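Local coordinates for neurotoxin (Clostridium botulinum, PDB 2QN0), which is the zinc protease light chain of botulinum neurotoxin type C1, which cleaves neuronal SNARE proteins and has dual substrate specificity, at residues I243-T248 and K264-E269; I249-S254 and I374-V379. All coordinates share one frame; numbering follows the deposited sequence.

Interaction 1: I243-T248 and K264-E269. With ZN (zinc ion), chain B.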
# COMPACT_ATOMS: atom_id res chain seq x y z
N ILE A 243 -11.72 -5.29 4.84
CA ILE A 243 -12.41 -5.86 6.00
C ILE A 243 -12.17 -4.94 7.18
O ILE A 243 -11.03 -4.53 7.43
CB ILE A 243 -11.85 -7.26 6.36
CG1 ILE A 243 -11.89 -8.18 5.14
CG2 ILE A 243 -12.65 -7.85 7.52
CD1 ILE A 243 -13.27 -8.49 4.64
N PRO A 244 -13.23 -4.59 7.93
CA PRO A 244 -13.07 -3.69 9.08
C PRO A 244 -11.99 -4.20 10.04
O PRO A 244 -11.85 -5.41 10.24
CB PRO A 244 -14.46 -3.70 9.71
CG PRO A 244 -15.36 -3.89 8.53
CD PRO A 244 -14.64 -4.98 7.76
N ASN A 245 -11.25 -3.28 10.63
CA ASN A 245 -10.17 -3.65 11.55
C ASN A 245 -10.63 -4.36 12.82
O ASN A 245 -9.82 -4.91 13.56
CB ASN A 245 -9.34 -2.41 11.92
CG ASN A 245 -10.19 -1.28 12.46
OD1 ASN A 245 -10.95 -1.46 13.41
ND2 ASN A 245 -10.05 -0.10 11.87
N ASP A 246 -11.94 -4.35 13.09
CA ASP A 246 -12.47 -5.00 14.28
C ASP A 246 -12.66 -6.51 14.07
O ASP A 246 -13.04 -7.23 14.99
CB ASP A 246 -13.79 -4.37 14.71
CG ASP A 246 -14.82 -4.33 13.59
OD1 ASP A 246 -15.09 -5.39 13.00
OD2 ASP A 246 -15.35 -3.24 13.31
N GLN A 247 -12.41 -6.97 12.85
CA GLN A 247 -12.53 -8.39 12.52
C GLN A 247 -11.15 -8.99 12.74
O GLN A 247 -10.25 -8.81 11.94
CB GLN A 247 -12.96 -8.56 11.06
CG GLN A 247 -14.34 -7.98 10.78
CD GLN A 247 -15.41 -8.61 11.65
OE1 GLN A 247 -15.61 -9.82 11.62
NE2 GLN A 247 -16.10 -7.79 12.43
N THR A 248 -11.00 -9.73 13.84
CA THR A 248 -9.69 -10.28 14.19
C THR A 248 -9.75 -11.68 14.80
O THR A 248 -10.83 -12.18 15.13
CB THR A 248 -9.02 -9.39 15.24
OG1 THR A 248 -9.83 -9.40 16.43
CG2 THR A 248 -8.91 -7.96 14.76
N LYS A 264 -4.13 -9.08 18.37
CA LYS A 264 -5.37 -9.29 17.63
C LYS A 264 -5.06 -9.20 16.15
O LYS A 264 -4.96 -8.11 15.59
CB LYS A 264 -6.41 -8.23 18.01
CG LYS A 264 -6.92 -8.36 19.44
CD LYS A 264 -8.03 -7.36 19.72
CE LYS A 264 -8.57 -7.53 21.13
NZ LYS A 264 -9.68 -6.58 21.43
N LEU A 265 -4.88 -10.36 15.52
CA LEU A 265 -4.56 -10.44 14.10
C LEU A 265 -5.77 -10.07 13.24
O LEU A 265 -6.77 -10.79 13.22
CB LEU A 265 -4.07 -11.84 13.74
CG LEU A 265 -3.68 -12.10 12.28
CD1 LEU A 265 -2.59 -11.13 11.86
CD2 LEU A 265 -3.22 -13.54 12.12
N GLU A 266 -5.66 -8.96 12.53
CA GLU A 266 -6.75 -8.50 11.67
C GLU A 266 -6.91 -9.37 10.44
O GLU A 266 -5.93 -9.82 9.85
CB GLU A 266 -6.51 -7.05 11.24
CG GLU A 266 -6.28 -6.08 12.38
CD GLU A 266 -6.08 -4.67 11.89
OE1 GLU A 266 -5.43 -4.50 10.83
OE2 GLU A 266 -6.55 -3.73 12.56
N TYR A 267 -8.16 -9.60 10.04
CA TYR A 267 -8.42 -10.40 8.86
C TYR A 267 -7.86 -9.69 7.63
O TYR A 267 -7.51 -10.33 6.64
CB TYR A 267 -9.93 -10.64 8.71
CG TYR A 267 -10.48 -11.61 9.75
CD1 TYR A 267 -9.64 -12.21 10.69
CD2 TYR A 267 -11.83 -11.95 9.77
CE1 TYR A 267 -10.13 -13.13 11.63
CE2 TYR A 267 -12.34 -12.86 10.71
CZ TYR A 267 -11.48 -13.45 11.63
OH TYR A 267 -11.96 -14.36 12.53
N ALA A 268 -7.76 -8.36 7.70
CA ALA A 268 -7.21 -7.58 6.60
C ALA A 268 -5.75 -7.98 6.37
O ALA A 268 -5.28 -8.05 5.24
CB ALA A 268 -7.30 -6.09 6.92
N GLU A 269 -5.04 -8.24 7.47
CA GLU A 269 -3.64 -8.65 7.38
C GLU A 269 -3.54 -10.06 6.81
O GLU A 269 -2.65 -10.36 6.02
CB GLU A 269 -2.98 -8.61 8.76
CG GLU A 269 -2.85 -7.22 9.36
CD GLU A 269 -2.02 -6.31 8.47
OE1 GLU A 269 -1.37 -6.83 7.55
OE2 GLU A 269 -2.02 -5.08 8.70
ZN ZN B . -0.64 -5.32 6.35
O HOH W 1 -9.56 -6.88 9.54
O HOH W 2 0.47 -3.67 6.98
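Y267 N donates to Q247 O over 2.9 Å, nearly straight at the hydrogen (165°), and this backbone bond joins the loop 243-248 to the first turn of helix 267-273. A water lies within hydrogen-bonding distance of Q247 O and P244 O and accepts from A268 N at 3.0 Å. The amide of A268, in the first turn, is thus linked through water to the type I turn P244-Q247. Just before the helix, T248 and E266 form a non-hydrogen-bonded antiparallel pair, and T248 CA makes a bent CA-H...O contact with L265 O, 3.1 Å.

Packing centres on Y267. Its chi1 of -72° sets CG beside the backbone N, and chi2 of -1° sets the turn of the ring. Q247 C and T248 N lie over one face, offset toward its rim, and CE1 comes within 3.5 Å of T248 C; a flat ring can lie over a peptide in this way. I243 CG2 adds an apolar touch to Y267 CB at 4.1 Å, and T248 CG2 rests on E266 CA.

E269 belongs to the same helix and turns to the zinc, with OE1 at 2.1 Å, beside H229 and H233. One main-chain bond, a bridging water and the packing of Y267 tie the loop to the start of the helix that carries a zinc ligand.

Interaction 2: I249-S254 and I374-V379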
# COMPACT_ATOMS: atom_id res chain seq x y z
N ILE A 249 -8.58 -12.28 14.95
CA ILE A 249 -8.44 -13.58 15.59
C ILE A 249 -7.31 -13.40 16.61
O ILE A 249 -6.22 -12.96 16.26
CB ILE A 249 -8.11 -14.72 14.59
CG1 ILE A 249 -7.89 -16.03 15.36
CG2 ILE A 249 -6.89 -14.36 13.74
CD1 ILE A 249 -7.70 -17.23 14.46
N SER A 250 -7.59 -13.71 17.88
CA SER A 250 -6.59 -13.54 18.93
C SER A 250 -5.43 -14.51 18.75
O SER A 250 -5.62 -15.73 18.74
CB SER A 250 -7.23 -13.72 20.30
OG SER A 250 -8.12 -12.64 20.56
N SER A 251 -4.23 -13.96 18.62
CA SER A 251 -3.03 -14.76 18.38
C SER A 251 -1.86 -14.29 19.24
O SER A 251 -2.00 -13.44 20.11
CB SER A 251 -2.63 -14.65 16.91
OG SER A 251 -3.75 -14.74 16.05
N VAL A 252 -0.69 -14.85 18.95
CA VAL A 252 0.53 -14.49 19.67
C VAL A 252 1.71 -14.42 18.70
O VAL A 252 1.68 -15.00 17.62
CB VAL A 252 0.89 -15.52 20.77
CG1 VAL A 252 -0.24 -15.60 21.80
CG2 VAL A 252 1.14 -16.88 20.14
N THR A 253 2.75 -13.71 19.11
CA THR A 253 3.96 -13.59 18.31
C THR A 253 5.00 -13.00 19.25
O THR A 253 4.70 -12.68 20.40
CB THR A 253 3.75 -12.65 17.09
OG1 THR A 253 4.89 -12.73 16.23
CG2 THR A 253 3.55 -11.21 17.54
N SER A 254 6.24 -12.88 18.78
CA SER A 254 7.29 -12.32 19.61
C SER A 254 8.08 -11.29 18.82
O SER A 254 8.59 -11.58 17.74
CB SER A 254 8.19 -13.45 20.13
OG SER A 254 8.66 -14.26 19.07
N ILE A 374 4.97 -17.01 7.79
CA ILE A 374 3.67 -16.51 8.24
C ILE A 374 3.79 -15.03 8.59
O ILE A 374 4.89 -14.54 8.87
CB ILE A 374 3.17 -17.26 9.50
CG1 ILE A 374 4.27 -17.32 10.56
CG2 ILE A 374 2.69 -18.66 9.12
CD1 ILE A 374 3.81 -17.88 11.90
N TYR A 375 2.67 -14.33 8.56
CA TYR A 375 2.66 -12.91 8.88
C TYR A 375 3.19 -12.66 10.29
O TYR A 375 3.87 -11.66 10.54
CB TYR A 375 1.24 -12.35 8.75
CG TYR A 375 1.13 -10.88 9.07
CD1 TYR A 375 1.67 -9.92 8.22
CD2 TYR A 375 0.50 -10.44 10.24
CE1 TYR A 375 1.59 -8.55 8.52
CE2 TYR A 375 0.40 -9.09 10.54
CZ TYR A 375 0.95 -8.15 9.68
OH TYR A 375 0.86 -6.81 9.98
N LEU A 376 2.87 -13.56 11.22
CA LEU A 376 3.32 -13.41 12.60
C LEU A 376 4.63 -14.13 12.92
O LEU A 376 4.85 -14.52 14.07
CB LEU A 376 2.22 -13.87 13.56
CG LEU A 376 0.92 -13.05 13.51
CD1 LEU A 376 -0.07 -13.62 14.53
CD2 LEU A 376 1.22 -11.58 13.80
N SER A 377 5.49 -14.31 11.92
CA SER A 377 6.78 -14.95 12.16
C SER A 377 7.51 -14.12 13.20
O SER A 377 7.40 -12.90 13.21
CB SER A 377 7.63 -14.98 10.88
OG SER A 377 7.26 -16.03 10.00
N ASN A 378 8.26 -14.78 14.08
CA ASN A 378 9.02 -14.03 15.08
C ASN A 378 10.02 -13.18 14.31
O ASN A 378 10.49 -13.59 13.24
CB ASN A 378 9.76 -14.98 16.02
CG ASN A 378 8.82 -15.87 16.80
OD1 ASN A 378 7.68 -15.49 17.09
ND2 ASN A 378 9.29 -17.06 17.16
N VAL A 379 10.34 -12.01 14.83
CA VAL A 379 11.29 -11.14 14.15
C VAL A 379 12.50 -10.84 15.01
O VAL A 379 12.48 -11.02 16.23
CB VAL A 379 10.62 -9.81 13.72
CG1 VAL A 379 9.47 -10.11 12.76
CG2 VAL A 379 10.11 -9.06 14.94
O HOH W 3 6.27 -10.89 14.99
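T253 OG1 donates to L376 O over 2.8 Å, and this bond fastens the end of strand 248-253 to the loop 374-379. OG1 stands anti to the backbone N (chi1 -171°), and it meets the carbonyl from above its plane, 47° out of it. A threonine hydroxyl suits the place because it gives and accepts at once: a water donates to OG1 at 2.6 Å and sends its other proton to S377 O at 2.9 Å. Two successive carbonyls of the loop are in this way satisfied from one side chain, the first directly and the second through water.

Further along, the touching parts 251-254 and 376-379 run nearly parallel, their end-to-end directions 5° apart, and V379 N reaches S254 O in a weak bond of 3.4 Å. S254 OG also faces N378 OD1, but the modelled approach is too tight for its details to be relied on.

The main apolar contact is made by L376. Its CD1 lies 3.6 Å from S251 CB and near V252 O, while its CB is 4.0 Å from T253 CB; a branched aliphatic side chain can lie against the small side chain of S251.

Within the loop, S377 N bonds to I374 O and closes a type I turn, I374-S377, and S377 OG is hydrogen-bonded to N204 O. The strand's own backbone pairs with 261-266. The whole is a two-stranded antiparallel hairpin with a turn-containing loop docked against it through side-chain, water and weak main-chain bonds, the L376 side chain about 10 Å from the zinc, in the clostridial neurotoxin protease fold.

How the interactions relate
Both contacts involve strand 248-253; interaction 1 also takes in the end of its partner 261-266, which pairs with the strand of interaction 2. Interaction 1 lies where the hairpin meets helix 267-273, interaction 2 toward the far end of the first strand. They adjoin through L265 O and I249 N, 2.9 Å apart in a probable hydrogen bond, and through Y375, whose ring packs on L265 and whose hydroxyl approaches E269. Interaction 1 is partly buried, with I243 and Y267 among its buried residues, and holds a zinc ligand. Interaction 2 is a surface contact between parts distant in sequence. Both use a water, but interaction 1 rests on a main-chain bond and ring packing, interaction 2 on the T253 hydroxyl and a weak main-chain bond.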